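Local coordinates for protein B (Streptococcus agalactiae, PDB 5H6I), which is a secreted pore-forming toxin, the CAMP factor, that permeabilizes membranes and is also assigned to the Fc-binding proteins that bind IgG, at residues A[53-58]-A[104-109]. Residues are numbered along the deposited sequence; the frame is centred on the assembly and turned at random.
Sequences RNIKDN and DVIEAI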
# COMPACT_ATOMS: atom_id res chain seq x y z
N ARG A 53 -4.46 -2.99 7.35
CA ARG A 53 -5.71 -2.32 7.01
C ARG A 53 -5.46 -0.88 6.58
O ARG A 53 -6.21 -0.34 5.76
CB ARG A 53 -6.69 -2.37 8.18
CG ARG A 53 -6.19 -1.75 9.47
CD ARG A 53 -6.76 -0.35 9.67
NE ARG A 53 -6.75 0.03 11.08
CZ ARG A 53 -6.78 1.29 11.51
NH1 ARG A 53 -6.82 2.29 10.64
NH2 ARG A 53 -6.77 1.55 12.81
N ASN A 54 -4.42 -0.24 7.13
CA ASN A 54 -4.01 1.07 6.62
C ASN A 54 -3.56 0.96 5.17
O ASN A 54 -3.95 1.78 4.33
CB ASN A 54 -2.88 1.63 7.49
CG ASN A 54 -3.34 1.98 8.89
OD1 ASN A 54 -4.48 2.39 9.10
ND2 ASN A 54 -2.45 1.82 9.86
N ILE A 55 -2.73 -0.04 4.87
CA ILE A 55 -2.26 -0.25 3.51
C ILE A 55 -3.42 -0.64 2.59
O ILE A 55 -3.42 -0.30 1.40
CB ILE A 55 -1.15 -1.32 3.50
CG1 ILE A 55 0.08 -0.80 4.24
CG2 ILE A 55 -0.79 -1.73 2.09
CD1 ILE A 55 1.21 -1.81 4.33
N LYS A 56 -4.44 -1.32 3.13
CA LYS A 56 -5.56 -1.79 2.32
C LYS A 56 -6.23 -0.65 1.55
O LYS A 56 -6.74 -0.86 0.45
CB LYS A 56 -6.58 -2.50 3.20
CG LYS A 56 -7.71 -3.18 2.44
CD LYS A 56 -8.88 -3.48 3.35
CE LYS A 56 -10.02 -4.13 2.59
NZ LYS A 56 -9.64 -5.47 2.07
N ASP A 57 -6.22 0.56 2.12
CA ASP A 57 -6.84 1.69 1.43
C ASP A 57 -5.94 2.25 0.33
O ASP A 57 -6.42 2.57 -0.76
CB ASP A 57 -7.17 2.80 2.44
CG ASP A 57 -7.98 2.29 3.62
OD1 ASP A 57 -8.72 1.29 3.45
OD2 ASP A 57 -7.87 2.88 4.71
N ASN A 58 -4.64 2.36 0.59
CA ASN A 58 -3.74 3.03 -0.34
C ASN A 58 -3.45 2.21 -1.59
O ASN A 58 -3.05 2.78 -2.61
CB ASN A 58 -2.43 3.39 0.36
CG ASN A 58 -2.63 4.29 1.56
OD1 ASN A 58 -3.58 5.07 1.62
ND2 ASN A 58 -1.73 4.20 2.53
N ASP A 104 7.89 -9.15 6.30
CA ASP A 104 8.51 -9.02 4.98
C ASP A 104 7.48 -8.67 3.91
O ASP A 104 7.81 -7.98 2.94
CB ASP A 104 9.24 -10.31 4.62
CG ASP A 104 10.41 -10.59 5.55
OD1 ASP A 104 11.41 -9.86 5.48
OD2 ASP A 104 10.32 -11.55 6.34
N VAL A 105 6.24 -9.14 4.07
CA VAL A 105 5.17 -8.74 3.16
C VAL A 105 4.92 -7.24 3.27
O VAL A 105 4.89 -6.51 2.27
CB VAL A 105 3.89 -9.54 3.44
CG1 VAL A 105 2.69 -8.86 2.81
CG2 VAL A 105 4.03 -10.96 2.93
N ILE A 106 4.76 -6.75 4.51
CA ILE A 106 4.51 -5.33 4.72
C ILE A 106 5.69 -4.50 4.25
O ILE A 106 5.52 -3.45 3.62
CB ILE A 106 4.18 -5.07 6.21
CG1 ILE A 106 2.94 -5.85 6.63
CG2 ILE A 106 3.98 -3.58 6.46
CD1 ILE A 106 2.69 -5.86 8.12
N GLU A 107 6.91 -4.96 4.54
CA GLU A 107 8.10 -4.20 4.15
C GLU A 107 8.22 -4.10 2.64
O GLU A 107 8.68 -3.07 2.12
CB GLU A 107 9.35 -4.85 4.74
CG GLU A 107 9.86 -4.18 6.01
CD GLU A 107 10.77 -5.08 6.82
OE1 GLU A 107 10.76 -4.97 8.06
OE2 GLU A 107 11.49 -5.90 6.22
N ALA A 108 7.82 -5.14 1.92
CA ALA A 108 7.86 -5.08 0.46
C ALA A 108 6.84 -4.10 -0.09
O ALA A 108 7.08 -3.47 -1.13
CB ALA A 108 7.63 -6.47 -0.13
N ILE A 109 5.70 -3.94 0.59
CA ILE A 109 4.67 -3.02 0.10
C ILE A 109 5.09 -1.58 0.32
O ILE A 109 4.94 -0.73 -0.57
CB ILE A 109 3.32 -3.34 0.76
CG1 ILE A 109 2.87 -4.75 0.40
CG2 ILE A 109 2.27 -2.32 0.33
CD1 ILE A 109 2.01 -5.41 1.45
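Ile-55 meets Ile-106 and Ile-109 through methyl groups alone, using both its branches. The shorter branch puts CG2 of Ile-55 3.6 Å from CG2 of Ile-109. The longer branch reaches further: CD1 of Ile-55 lies 3.9 Å from CG2 of Ile-106 and 4.2 Å from CG2 of Ile-109, between residues one helical turn apart. In Ile-55, CG1 lies beside the backbone N (chi1 -66°) and opposite the carbonyl carbon, and CD1 continues the chain in extended form (chi2 178°), carrying the terminal methyl away from its own backbone. On the other helix both isoleucines offer CG2, and Ile-55 runs at a slant to each. The CA atoms of Ile-55 and Ile-109 remain 8.2 Å apart, and the modest 132 Å² buried is evidence of a small hydrophobic joint between helices 35-58 and 93-115. Segment 104-109 lies in the IgG constant-region-binding region, which includes only the end of 53-58. Val-68 of helix 65-84 touches both Ile-55 and Ile-109, and Leu-52, on the same helix as Ile-55, touches Ile-106. On other sides of helix 93-115, Val-105 and Ala-108 pack on Ile-131 of helix 121-139, placing the contact within an all-helical bundle.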